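Local coordinates for protein thermostable monoacylglycerol lipase (Bacillus, PDB 4LHE) that probably hydrolyses monoacylglycerols to free fatty acid and glycerol, as a thermostable bacterial lipase of the alpha/beta hydrolase fold, at residues A[188-193]-A[202-207]; A[117-122]-A[227-232]; A[79-84]-A[111-116]; A[105-110]-A[184-189]; A[72-77]-A[171-176]. All coordinates share one frame; numbering follows the deposited sequence.

Contact 1: A[188-193]-A[202-207]; sequences ALIFVS and GNADII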
# COMPACT_ATOMS: atom_id res chain seq x y z
N ALA A 188 7.02 0.77 -14.04
CA ALA A 188 6.64 0.01 -12.84
C ALA A 188 7.84 -0.75 -12.25
O ALA A 188 8.60 -1.38 -12.98
CB ALA A 188 5.47 -0.93 -13.15
N LEU A 189 8.01 -0.65 -10.94
CA LEU A 189 9.02 -1.40 -10.21
C LEU A 189 8.26 -2.23 -9.17
O LEU A 189 7.64 -1.68 -8.25
CB LEU A 189 10.01 -0.46 -9.51
CG LEU A 189 11.05 -1.09 -8.58
CD1 LEU A 189 11.95 -2.01 -9.38
CD2 LEU A 189 11.90 -0.05 -7.83
N ILE A 190 8.30 -3.54 -9.33
CA ILE A 190 7.41 -4.43 -8.58
C ILE A 190 8.21 -5.27 -7.60
O ILE A 190 8.93 -6.18 -8.01
CB ILE A 190 6.62 -5.33 -9.56
CG1 ILE A 190 5.78 -4.48 -10.52
CG2 ILE A 190 5.72 -6.31 -8.82
CD1 ILE A 190 5.11 -5.29 -11.63
N PHE A 191 8.08 -4.96 -6.30
CA PHE A 191 8.68 -5.76 -5.23
C PHE A 191 7.80 -6.93 -4.80
O PHE A 191 6.59 -6.80 -4.67
CB PHE A 191 8.97 -4.89 -4.00
CG PHE A 191 10.08 -3.90 -4.21
CD1 PHE A 191 11.41 -4.31 -4.28
CD2 PHE A 191 9.80 -2.54 -4.32
CE1 PHE A 191 12.43 -3.38 -4.47
CE2 PHE A 191 10.82 -1.62 -4.50
CZ PHE A 191 12.13 -2.03 -4.58
N VAL A 192 8.44 -8.07 -4.53
CA VAL A 192 7.70 -9.23 -4.04
C VAL A 192 8.56 -10.03 -3.07
O VAL A 192 9.73 -10.32 -3.34
CB VAL A 192 7.19 -10.12 -5.19
CG1 VAL A 192 8.35 -10.57 -6.08
CG2 VAL A 192 6.41 -11.31 -4.64
N SER A 193 7.99 -10.32 -1.91
CA SER A 193 8.69 -11.11 -0.92
C SER A 193 8.48 -12.58 -1.26
O SER A 193 7.32 -13.02 -1.37
CB SER A 193 8.15 -10.79 0.49
OG SER A 193 8.53 -9.48 0.89
N GLY A 202 2.63 -14.78 -6.67
CA GLY A 202 2.17 -14.81 -8.05
C GLY A 202 1.43 -13.54 -8.45
O GLY A 202 1.25 -13.29 -9.64
N ASN A 203 0.99 -12.75 -7.46
CA ASN A 203 0.32 -11.48 -7.75
C ASN A 203 1.25 -10.55 -8.53
O ASN A 203 0.82 -9.77 -9.38
CB ASN A 203 -0.19 -10.81 -6.45
CG ASN A 203 -1.62 -11.24 -6.07
OD1 ASN A 203 -2.51 -10.41 -5.89
ND2 ASN A 203 -1.83 -12.55 -5.95
N ALA A 204 2.55 -10.67 -8.26
CA ALA A 204 3.56 -9.91 -8.98
C ALA A 204 3.47 -10.15 -10.48
O ALA A 204 3.50 -9.21 -11.29
CB ALA A 204 4.93 -10.28 -8.47
N ASP A 205 3.34 -11.42 -10.85
CA ASP A 205 3.25 -11.82 -12.25
C ASP A 205 1.97 -11.32 -12.93
O ASP A 205 2.01 -10.87 -14.07
CB ASP A 205 3.38 -13.34 -12.38
CG ASP A 205 4.72 -13.83 -11.90
OD1 ASP A 205 5.74 -13.27 -12.34
OD2 ASP A 205 4.78 -14.78 -11.07
N ILE A 206 0.86 -11.37 -12.21
CA ILE A 206 -0.42 -10.87 -12.71
C ILE A 206 -0.38 -9.36 -12.95
O ILE A 206 -0.92 -8.85 -13.94
CB ILE A 206 -1.56 -11.20 -11.73
CG1 ILE A 206 -1.67 -12.72 -11.55
CG2 ILE A 206 -2.88 -10.59 -12.19
CD1 ILE A 206 -2.33 -13.18 -10.24
N ILE A 207 0.25 -8.64 -12.02
CA ILE A 207 0.45 -7.21 -12.17
C ILE A 207 1.35 -6.98 -13.39
O ILE A 207 1.01 -6.20 -14.29
CB ILE A 207 1.06 -6.60 -10.89
CG1 ILE A 207 0.04 -6.65 -9.75
CG2 ILE A 207 1.54 -5.16 -11.14
CD1 ILE A 207 0.61 -6.37 -8.36
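I190 and V192 on strand 188-193 pack against A204 and I207 on helix 202-210, the first strand and helix of a beta-alpha-beta unit that strand 216-221 completes in this alpha/beta hydrolase fold. The short segments run almost antiparallel, at 163°, with their axes 8.6 Å apart at closest approach, so the helix lies back along the strand it follows.

The tight end is the pair of isoleucines. CD1 of I190 meets CG2 of I207 at 3.6 Å, and the two side chains cross obliquely. I190 holds CG1 opposite its carbonyl carbon (chi1 -60°), and CD1 continues that extended branch towards the helix, while CG2, the other branch, turns to A204 CB at 4.1 Å. The methyl of A204 is thus touched by two residues two positions apart on the strand, I190 and V192. Its small side chain is consistent with the close approach here, with the CA atoms of V192 and A204 separated by 6.5 Å.

On the outer side of the helix the character changes. D205 is exposed and I206 partly so, and neither reaches the strand within this contact. N203 is different: it is buried and leads away from the strand, and its OD1 accepts hydrogen bonds from the backbone N atoms of V123 and D124, which ties this turn of the helix to the loop after strand 115-119. Back at the strand, V192 sets its CB 4.0 Å from A204 CB, and its CG1 stands at 4.2 Å from that same methyl carbon.

Contact 2: A[117-122]-A[227-232]; sequences VPINAA and VATLDY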
# COMPACT_ATOMS: atom_id res chain seq x y z
N VAL A 117 5.59 2.08 -7.53
CA VAL A 117 6.37 1.06 -6.84
C VAL A 117 5.49 0.25 -5.86
O VAL A 117 5.50 0.47 -4.63
CB VAL A 117 7.62 1.67 -6.12
CG1 VAL A 117 8.51 0.55 -5.57
CG2 VAL A 117 8.44 2.50 -7.10
N PRO A 118 4.70 -0.69 -6.40
CA PRO A 118 3.88 -1.53 -5.52
C PRO A 118 4.74 -2.58 -4.80
O PRO A 118 5.66 -3.12 -5.41
CB PRO A 118 2.91 -2.21 -6.49
CG PRO A 118 3.62 -2.19 -7.83
CD PRO A 118 4.45 -0.94 -7.84
N ILE A 119 4.47 -2.83 -3.53
CA ILE A 119 5.27 -3.80 -2.77
C ILE A 119 4.32 -4.84 -2.20
O ILE A 119 3.43 -4.49 -1.42
CB ILE A 119 5.96 -3.11 -1.57
CG1 ILE A 119 6.78 -1.90 -2.03
CG2 ILE A 119 6.79 -4.10 -0.77
CD1 ILE A 119 7.43 -1.12 -0.88
N ASN A 120 4.49 -6.10 -2.58
CA ASN A 120 3.55 -7.16 -2.18
C ASN A 120 2.08 -6.79 -2.39
O ASN A 120 1.21 -7.13 -1.58
CB ASN A 120 3.80 -7.58 -0.72
CG ASN A 120 5.07 -8.39 -0.56
OD1 ASN A 120 5.53 -9.06 -1.49
ND2 ASN A 120 5.65 -8.34 0.63
N ALA A 121 1.81 -6.07 -3.48
CA ALA A 121 0.47 -5.60 -3.82
C ALA A 121 -0.49 -6.77 -4.01
O ALA A 121 -0.13 -7.81 -4.57
CB ALA A 121 0.51 -4.74 -5.07
N ALA A 122 -1.72 -6.57 -3.52
CA ALA A 122 -2.77 -7.59 -3.55
C ALA A 122 -3.75 -7.33 -4.69
O ALA A 122 -4.36 -6.26 -4.76
CB ALA A 122 -3.50 -7.60 -2.22
N VAL A 227 5.28 -8.00 5.41
CA VAL A 227 5.43 -6.59 5.80
C VAL A 227 6.85 -6.12 5.49
O VAL A 227 7.60 -5.76 6.40
CB VAL A 227 5.15 -6.39 7.28
CG1 VAL A 227 5.02 -4.88 7.61
CG2 VAL A 227 3.87 -7.11 7.65
N ALA A 228 7.21 -6.14 4.21
CA ALA A 228 8.60 -5.99 3.76
C ALA A 228 9.21 -4.61 4.07
O ALA A 228 10.42 -4.47 4.22
CB ALA A 228 8.67 -6.30 2.26
N THR A 229 8.36 -3.59 4.18
CA THR A 229 8.80 -2.21 4.39
C THR A 229 9.39 -2.02 5.79
O THR A 229 10.12 -1.06 6.05
CB THR A 229 7.63 -1.23 4.21
OG1 THR A 229 6.54 -1.64 5.05
CG2 THR A 229 7.16 -1.20 2.75
N LEU A 230 9.06 -2.94 6.69
CA LEU A 230 9.59 -2.89 8.04
C LEU A 230 10.58 -4.03 8.28
O LEU A 230 11.20 -4.11 9.35
CB LEU A 230 8.46 -3.03 9.05
CG LEU A 230 7.39 -1.95 9.16
CD1 LEU A 230 6.37 -2.35 10.22
CD2 LEU A 230 8.01 -0.64 9.52
N ASP A 231 10.72 -4.92 7.29
CA ASP A 231 11.50 -6.16 7.46
C ASP A 231 12.97 -5.97 7.09
O ASP A 231 13.42 -4.84 6.82
CB ASP A 231 10.87 -7.29 6.64
CG ASP A 231 10.85 -8.61 7.38
OD1 ASP A 231 11.64 -8.80 8.34
OD2 ASP A 231 10.01 -9.47 7.02
N TYR A 232 13.72 -7.07 7.04
CA TYR A 232 15.16 -6.99 6.77
C TYR A 232 15.52 -6.39 5.40
O TYR A 232 16.60 -5.81 5.24
CB TYR A 232 15.82 -8.37 6.94
CG TYR A 232 15.89 -8.87 8.37
CD1 TYR A 232 16.62 -8.18 9.34
CD2 TYR A 232 15.26 -10.05 8.73
CE1 TYR A 232 16.68 -8.64 10.64
CE2 TYR A 232 15.32 -10.52 10.03
CZ TYR A 232 16.04 -9.81 10.98
OH TYR A 232 16.10 -10.30 12.27
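Beside the probable catalytic site, I119, the last residue of strand 115-119, and N120 just after it meet A228 and T229 in the loop that leads to helix 234-247. The closest touch is between two methyls: I119 CD1 lies 3.6 Å from T229 CG2. With CG1 of I119 opposite the carbonyl carbon (chi1 -54°) and the chain extended beyond it, CD1 is carried to T229, while the shorter CG2 branch rests against A228 CB at 4.2 Å. The A228 methyl is also approached by N120 ND2, at 4.0 Å.

That amide has its real partners outside the apolar contact. ND2 donates to the backbone O of H226, and OD1 accepts from the backbone N of S193, so both ends of the buried group are used and its rotation is fixed. H226 forms with S97 and D196 what looks like the Ser-His-Asp triad of an alpha/beta hydrolase, with S97 on a nucleophile elbow, and the N120 side chain also touches D196. N120 is thus consistent with a second-shell residue that holds the histidine loop against the sheet. On the loop side, T229 turns its methyl to I119 and gives its hydroxyl, OG1, to the backbone O of S35.

Contact 3: A[79-84]-A[111-116]; sequences EGYGWL and PDICGI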
# COMPACT_ATOMS: atom_id res chain seq x y z
N GLU A 79 -6.90 12.34 -2.14
CA GLU A 79 -6.61 13.59 -1.42
C GLU A 79 -5.11 13.73 -1.19
O GLU A 79 -4.57 14.85 -1.21
CB GLU A 79 -7.37 13.60 -0.09
CG GLU A 79 -6.86 14.57 0.96
CD GLU A 79 -7.68 14.51 2.25
OE1 GLU A 79 -8.36 15.51 2.57
OE2 GLU A 79 -7.64 13.48 2.95
N GLY A 80 -4.42 12.61 -0.98
CA GLY A 80 -2.97 12.65 -0.89
C GLY A 80 -2.31 12.95 -2.23
O GLY A 80 -1.33 13.70 -2.32
N TYR A 81 -2.83 12.34 -3.29
CA TYR A 81 -2.37 12.64 -4.64
C TYR A 81 -2.62 14.11 -4.99
O TYR A 81 -1.76 14.78 -5.60
CB TYR A 81 -3.05 11.70 -5.63
CG TYR A 81 -2.92 12.11 -7.06
CD1 TYR A 81 -1.83 11.72 -7.81
CD2 TYR A 81 -3.91 12.87 -7.68
CE1 TYR A 81 -1.71 12.09 -9.14
CE2 TYR A 81 -3.81 13.25 -9.00
CZ TYR A 81 -2.71 12.85 -9.73
OH TYR A 81 -2.62 13.23 -11.04
N GLY A 82 -3.77 14.62 -4.56
CA GLY A 82 -4.12 16.00 -4.81
C GLY A 82 -3.21 16.98 -4.08
O GLY A 82 -2.81 18.02 -4.64
N TRP A 83 -2.88 16.65 -2.84
CA TRP A 83 -1.93 17.44 -2.06
C TRP A 83 -0.59 17.51 -2.77
O TRP A 83 0.03 18.58 -2.86
CB TRP A 83 -1.76 16.84 -0.67
CG TRP A 83 -0.88 17.63 0.25
CD1 TRP A 83 -1.25 18.65 1.06
CD2 TRP A 83 0.53 17.44 0.45
NE1 TRP A 83 -0.16 19.12 1.75
CE2 TRP A 83 0.94 18.39 1.40
CE3 TRP A 83 1.48 16.56 -0.08
CZ2 TRP A 83 2.27 18.49 1.83
CZ3 TRP A 83 2.80 16.65 0.34
CH2 TRP A 83 3.18 17.62 1.30
N LEU A 84 -0.13 16.38 -3.29
CA LEU A 84 1.14 16.32 -4.02
C LEU A 84 1.07 17.09 -5.33
O LEU A 84 2.00 17.84 -5.69
CB LEU A 84 1.50 14.87 -4.34
CG LEU A 84 2.29 14.06 -3.31
CD1 LEU A 84 2.75 12.73 -3.94
CD2 LEU A 84 3.47 14.85 -2.82
N PRO A 111 -2.90 8.62 -15.51
CA PRO A 111 -1.58 8.39 -16.14
C PRO A 111 -0.62 9.60 -16.23
O PRO A 111 0.42 9.50 -16.89
CB PRO A 111 -1.93 7.83 -17.53
CG PRO A 111 -3.42 8.03 -17.69
CD PRO A 111 -4.00 8.06 -16.32
N ASP A 112 -0.91 10.71 -15.57
CA ASP A 112 0.11 11.74 -15.40
C ASP A 112 1.17 11.26 -14.38
O ASP A 112 2.25 11.83 -14.26
CB ASP A 112 -0.50 13.07 -14.96
CG ASP A 112 -1.13 13.00 -13.58
OD1 ASP A 112 -2.36 12.82 -13.50
OD2 ASP A 112 -0.39 13.13 -12.57
N ILE A 113 0.83 10.20 -13.65
CA ILE A 113 1.76 9.59 -12.70
C ILE A 113 3.02 9.10 -13.41
O ILE A 113 2.94 8.35 -14.39
CB ILE A 113 1.06 8.47 -11.89
CG1 ILE A 113 0.07 9.09 -10.90
CG2 ILE A 113 2.06 7.63 -11.12
CD1 ILE A 113 -0.68 8.07 -10.03
N CYS A 114 4.19 9.54 -12.95
CA CYS A 114 5.43 9.23 -13.65
C CYS A 114 5.99 7.84 -13.32
O CYS A 114 6.95 7.41 -13.95
CB CYS A 114 6.47 10.32 -13.39
SG CYS A 114 6.08 11.91 -14.20
N GLY A 115 5.40 7.15 -12.35
CA GLY A 115 5.86 5.80 -12.02
C GLY A 115 5.26 5.24 -10.75
O GLY A 115 4.81 5.99 -9.88
N ILE A 116 5.25 3.91 -10.63
CA ILE A 116 4.71 3.26 -9.44
C ILE A 116 5.62 2.20 -8.86
O ILE A 116 6.34 1.50 -9.59
CB ILE A 116 3.31 2.65 -9.68
CG1 ILE A 116 3.33 1.66 -10.86
CG2 ILE A 116 2.27 3.76 -9.87
CD1 ILE A 116 1.97 1.05 -11.13
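The phenol oxygen of Y81 meets the carboxylate of D112 on the side of its two oxygens, with a hydrogen bond of 2.7 Å donated from Y81 OH to D112 OD2. OH lies close to OD1 as well, but that approach is too short to be relied on. The acceptor OD2 uses its syn lone pair, the one on the side of the other oxygen, and it sits at the edge of the tyrosine ring, in its plane. The ring and carboxylate planes are turned 41° apart. The two side chains reach for each other from opposite directions: Y81 carries its ring opposite the backbone N (chi1 166°), out from helix 70-87, to a D112 in the turn before strand 115-119.

Below the polar end the contact becomes apolar. CE1 of Y81 touches I113 CG1 at 3.9 Å, in an oblique approach, and I113 in turn rests on V93 of the neighbouring strand 90-96. The ring of H110 stacks with that of Y81.

A leucine in place of Y81 would probably leave D112 without its phenol donor, and H110 without the ring it stacks on. D112 is exposed to solvent, and K85 adds a weak, long ion pair to its OD1. All this is consistent with a charge-assisted bond, the phenol offering its proton to a carboxylate that is probably ionised, with K85 likely to favour that state.

Contact 4: A[105-110]-A[184-189]; sequences YLAEHH and IVCPAL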
# COMPACT_ATOMS: atom_id res chain seq x y z
N TYR A 105 -4.44 1.22 -8.48
CA TYR A 105 -5.73 1.87 -8.73
C TYR A 105 -5.53 3.29 -9.22
O TYR A 105 -6.12 3.70 -10.22
CB TYR A 105 -6.55 1.88 -7.44
CG TYR A 105 -7.96 2.40 -7.57
CD1 TYR A 105 -9.02 1.53 -7.77
CD2 TYR A 105 -8.25 3.77 -7.48
CE1 TYR A 105 -10.33 1.99 -7.88
CE2 TYR A 105 -9.55 4.24 -7.59
CZ TYR A 105 -10.58 3.34 -7.79
OH TYR A 105 -11.89 3.77 -7.90
N LEU A 106 -4.70 4.04 -8.50
CA LEU A 106 -4.47 5.44 -8.79
C LEU A 106 -3.78 5.63 -10.13
O LEU A 106 -4.06 6.59 -10.86
CB LEU A 106 -3.63 6.07 -7.68
CG LEU A 106 -4.09 7.41 -7.14
CD1 LEU A 106 -5.31 7.22 -6.27
CD2 LEU A 106 -2.96 8.06 -6.35
N ALA A 107 -2.88 4.71 -10.47
CA ALA A 107 -2.19 4.77 -11.75
C ALA A 107 -3.21 4.57 -12.89
O ALA A 107 -3.12 5.22 -13.94
CB ALA A 107 -1.07 3.72 -11.81
N GLU A 108 -4.18 3.69 -12.66
CA GLU A 108 -5.27 3.46 -13.61
C GLU A 108 -6.13 4.71 -13.87
O GLU A 108 -6.71 4.86 -14.95
CB GLU A 108 -6.17 2.31 -13.13
CG GLU A 108 -5.47 0.97 -13.16
CD GLU A 108 -6.16 -0.08 -12.34
OE1 GLU A 108 -7.21 0.22 -11.75
OE2 GLU A 108 -5.66 -1.22 -12.29
N HIS A 109 -6.22 5.59 -12.88
CA HIS A 109 -7.08 6.76 -12.98
C HIS A 109 -6.33 8.04 -13.34
O HIS A 109 -6.95 9.02 -13.79
CB HIS A 109 -7.88 6.95 -11.69
CG HIS A 109 -8.99 5.96 -11.51
ND1 HIS A 109 -8.78 4.60 -11.49
CD2 HIS A 109 -10.32 6.14 -11.32
CE1 HIS A 109 -9.93 3.98 -11.31
NE2 HIS A 109 -10.88 4.89 -11.21
N HIS A 110 -5.01 8.04 -13.15
CA HIS A 110 -4.18 9.20 -13.46
C HIS A 110 -2.87 8.81 -14.18
O HIS A 110 -1.83 8.66 -13.53
CB HIS A 110 -3.78 9.96 -12.17
CG HIS A 110 -4.92 10.39 -11.29
ND1 HIS A 110 -5.62 11.56 -11.49
CD2 HIS A 110 -5.43 9.83 -10.16
CE1 HIS A 110 -6.54 11.68 -10.55
NE2 HIS A 110 -6.44 10.65 -9.73
N ILE A 184 -2.83 1.12 -16.90
CA ILE A 184 -1.56 1.59 -16.37
C ILE A 184 -0.46 1.58 -17.43
O ILE A 184 -0.12 0.53 -17.96
CB ILE A 184 -1.10 0.73 -15.16
CG1 ILE A 184 -2.13 0.79 -14.04
CG2 ILE A 184 0.22 1.24 -14.64
CD1 ILE A 184 -1.78 -0.12 -12.84
N VAL A 185 0.11 2.75 -17.73
CA VAL A 185 1.19 2.81 -18.72
C VAL A 185 2.53 3.39 -18.20
O VAL A 185 3.50 3.48 -18.97
CB VAL A 185 0.76 3.60 -19.98
CG1 VAL A 185 -0.53 3.02 -20.57
CG2 VAL A 185 0.59 5.07 -19.66
N CYS A 186 2.59 3.79 -16.93
CA CYS A 186 3.81 4.41 -16.41
C CYS A 186 4.82 3.34 -16.01
O CYS A 186 4.45 2.17 -15.84
CB CYS A 186 3.48 5.32 -15.23
SG CYS A 186 2.81 4.44 -13.80
N PRO A 187 6.11 3.72 -15.90
CA PRO A 187 7.12 2.77 -15.43
C PRO A 187 6.73 2.06 -14.12
O PRO A 187 6.18 2.68 -13.21
CB PRO A 187 8.35 3.67 -15.19
CG PRO A 187 8.21 4.71 -16.25
CD PRO A 187 6.71 5.00 -16.32
N ALA A 188 7.02 0.77 -14.04
CA ALA A 188 6.64 0.01 -12.84
C ALA A 188 7.84 -0.75 -12.25
O ALA A 188 8.60 -1.38 -12.98
CB ALA A 188 5.47 -0.93 -13.15
N LEU A 189 8.01 -0.65 -10.94
CA LEU A 189 9.02 -1.40 -10.21
C LEU A 189 8.26 -2.23 -9.17
O LEU A 189 7.64 -1.68 -8.25
CB LEU A 189 10.01 -0.46 -9.51
CG LEU A 189 11.05 -1.09 -8.58
CD1 LEU A 189 11.95 -2.01 -9.38
CD2 LEU A 189 11.90 -0.05 -7.83
O HOH W 1 -0.26 5.01 -15.76
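Y105 and H109 turn their flat rings towards each other on the side of helix 98-109 away from the place where A107 and E108 meet I184. H109 CE1 stands 3.6 Å above one face of the Y105 ring, offset toward its rim, and Y105 CE2 lies similarly over a face of the imidazole. H109 ND1 donates to the backbone O of Y105 at 3.1 Å, a bond tilted out of the imidazole plane that ties the ring back to its own helix.

On the other side, I184 does most of the touching. Its CG1 comes to 3.5 Å from E108 CG and 3.8 Å from A107 CB, while CD1 touches both of those carbons as well. E108 swings CG beside its backbone N (chi1 -67°) and runs out extended from there, so the aliphatic part of the acid meets the isoleucine. Farther along, C186 SG is 4.4 Å from A107 CB, a looser touch. Replacing I184 with an alanine would probably open a gap beside A107 and E108 and free the methylenes of E108 to shift. A water joins the two backbones: V185 N donates to it at 3.0 Å, and the water gives a weak bond to A107 O at 3.4 Å.

Around this, I116 packs on A107, I184 and C186, so one residue of strand 115-119 touches both helix 98-109 and the loop before strand 188-193. Y105 packs on L173 of helix 164-179 and V74 of helix 70-87, and E108 touches T177 of the former.

Contact 5: A[72-77]-A[171-176]; sequences DWVASV and ARLMAQ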
# COMPACT_ATOMS: atom_id res chain seq x y z
N ASP A 72 -13.93 5.14 0.62
CA ASP A 72 -13.30 6.03 1.60
C ASP A 72 -11.77 5.99 1.50
O ASP A 72 -11.09 7.01 1.60
CB ASP A 72 -13.75 5.69 3.03
CG ASP A 72 -15.23 5.99 3.29
OD1 ASP A 72 -15.75 7.00 2.77
OD2 ASP A 72 -15.88 5.21 4.02
N TRP A 73 -11.23 4.78 1.33
CA TRP A 73 -9.78 4.57 1.27
C TRP A 73 -9.22 5.18 -0.00
O TRP A 73 -8.18 5.85 0.03
CB TRP A 73 -9.45 3.07 1.33
CG TRP A 73 -10.12 2.37 2.49
CD1 TRP A 73 -10.46 2.93 3.70
CD2 TRP A 73 -10.53 1.00 2.56
NE1 TRP A 73 -11.06 1.98 4.50
CE2 TRP A 73 -11.11 0.79 3.82
CE3 TRP A 73 -10.45 -0.08 1.66
CZ2 TRP A 73 -11.62 -0.45 4.21
CZ3 TRP A 73 -10.97 -1.31 2.05
CH2 TRP A 73 -11.54 -1.48 3.31
N VAL A 74 -9.93 4.97 -1.11
CA VAL A 74 -9.59 5.64 -2.37
C VAL A 74 -9.59 7.15 -2.20
O VAL A 74 -8.69 7.85 -2.70
CB VAL A 74 -10.52 5.21 -3.53
CG1 VAL A 74 -10.38 6.17 -4.72
CG2 VAL A 74 -10.20 3.80 -3.93
N ALA A 75 -10.60 7.66 -1.50
CA ALA A 75 -10.68 9.09 -1.27
C ALA A 75 -9.46 9.59 -0.48
O ALA A 75 -8.92 10.64 -0.81
CB ALA A 75 -11.98 9.46 -0.58
N SER A 76 -9.04 8.85 0.54
CA SER A 76 -7.85 9.23 1.32
C SER A 76 -6.63 9.33 0.44
O SER A 76 -5.84 10.25 0.58
CB SER A 76 -7.55 8.20 2.41
OG SER A 76 -8.57 8.15 3.38
N VAL A 77 -6.47 8.35 -0.45
CA VAL A 77 -5.33 8.34 -1.37
C VAL A 77 -5.45 9.42 -2.44
O VAL A 77 -4.45 10.04 -2.83
CB VAL A 77 -5.20 6.97 -2.03
CG1 VAL A 77 -3.98 6.95 -2.93
CG2 VAL A 77 -5.06 5.90 -0.97
N ALA A 171 -12.12 -7.00 -1.20
CA ALA A 171 -12.26 -7.90 -2.35
C ALA A 171 -12.80 -7.13 -3.55
O ALA A 171 -12.40 -7.37 -4.69
CB ALA A 171 -13.18 -9.06 -2.00
N ARG A 172 -13.72 -6.20 -3.29
CA ARG A 172 -14.26 -5.35 -4.35
C ARG A 172 -13.23 -4.40 -4.95
O ARG A 172 -13.20 -4.19 -6.16
CB ARG A 172 -15.45 -4.55 -3.83
CG ARG A 172 -16.70 -5.38 -3.60
CD ARG A 172 -17.95 -4.55 -3.79
NE ARG A 172 -18.19 -3.66 -2.67
CZ ARG A 172 -18.87 -2.52 -2.75
NH1 ARG A 172 -19.35 -2.11 -3.91
NH2 ARG A 172 -19.04 -1.77 -1.66
N LEU A 173 -12.40 -3.81 -4.09
CA LEU A 173 -11.28 -2.99 -4.53
C LEU A 173 -10.31 -3.78 -5.41
O LEU A 173 -9.87 -3.28 -6.44
CB LEU A 173 -10.55 -2.39 -3.32
CG LEU A 173 -9.30 -1.56 -3.60
CD1 LEU A 173 -9.64 -0.44 -4.53
CD2 LEU A 173 -8.71 -1.03 -2.31
N MET A 174 -9.97 -5.00 -5.01
CA MET A 174 -9.04 -5.80 -5.80
C MET A 174 -9.62 -6.13 -7.19
O MET A 174 -8.89 -6.19 -8.18
CB MET A 174 -8.64 -7.09 -5.07
CG MET A 174 -7.90 -6.87 -3.74
SD MET A 174 -7.33 -8.45 -3.09
CE MET A 174 -6.96 -8.05 -1.40
N ALA A 175 -10.94 -6.32 -7.25
CA ALA A 175 -11.61 -6.67 -8.50
C ALA A 175 -11.57 -5.52 -9.49
O ALA A 175 -11.20 -5.70 -10.64
CB ALA A 175 -13.06 -7.09 -8.23
N GLN A 176 -11.99 -4.35 -9.03
CA GLN A 176 -12.01 -3.16 -9.87
C GLN A 176 -10.58 -2.79 -10.29
O GLN A 176 -10.37 -2.19 -11.35
CB GLN A 176 -12.69 -1.99 -9.13
CG GLN A 176 -13.47 -1.02 -10.02
CD GLN A 176 -13.68 0.36 -9.36
OE1 GLN A 176 -13.26 1.39 -9.90
NE2 GLN A 176 -14.35 0.37 -8.21
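L173 holds its CG opposite the backbone N (chi1 177°), and this sends its two methyls from helix 164-179 towards helix 70-87, where W73 and V74 receive them. V74 puts CG1 opposite its own backbone N (chi1 166°), which leaves CG2 beside that N and turned to L173. One residue earlier, the indole of W73 is turned toward helix 164-179.

The leucine then works as a fork. CD1 reaches V74 CG2 at 4.3 Å, and CD2 comes to W73 CE3 at 4.4 Å. CD2 lies at the edge of the indole, near its plane, so the leucine meets the rim of the ring rather than its face. Both distances are at the long end of methyl packing, and the nearest CA atoms, those of V74 and L173, are 9.1 Å apart. Just 97 Å² is buried between the two segments, so this is a light touch through one leucine and not a close helix pair.

The indole has other holds. H58 meets it edge-to-face, and NE1 makes a weak hydrogen bond to T68 OG1. F70, one turn before V74, also touches L173. Between the two helices comes helix 98-109: its Y105 packs on both V74 and L173, and its M98 touches W73. Helix 164-179 itself lies in the long insertion between strands 115-119 and 188-193, where many alpha/beta hydrolases carry a lid, and M174 on it reaches back to A122 and I125.

In the fold
Going from the N terminus, helix 70-87 opens contact 5 at 72-77 and then contact 3 at 79-84; contact 3 closes first, at 111-116, nested within the loop that contact 5 closes at 171-176. Contact 4 starts at 105-110, crosses both of them, and closes at 184-189, where contact 1 begins on the shared residues A188 and L189. Contact 2 opens at 117-122, crosses contacts 4 and 5, and closes last, at 227-232, with contact 1 nested inside it. Contacts 2 and 3 lie on strand 115-119 and contacts 1 and 4 on its neighbour 188-193; contact 5 joins two helices that flank helix 98-109.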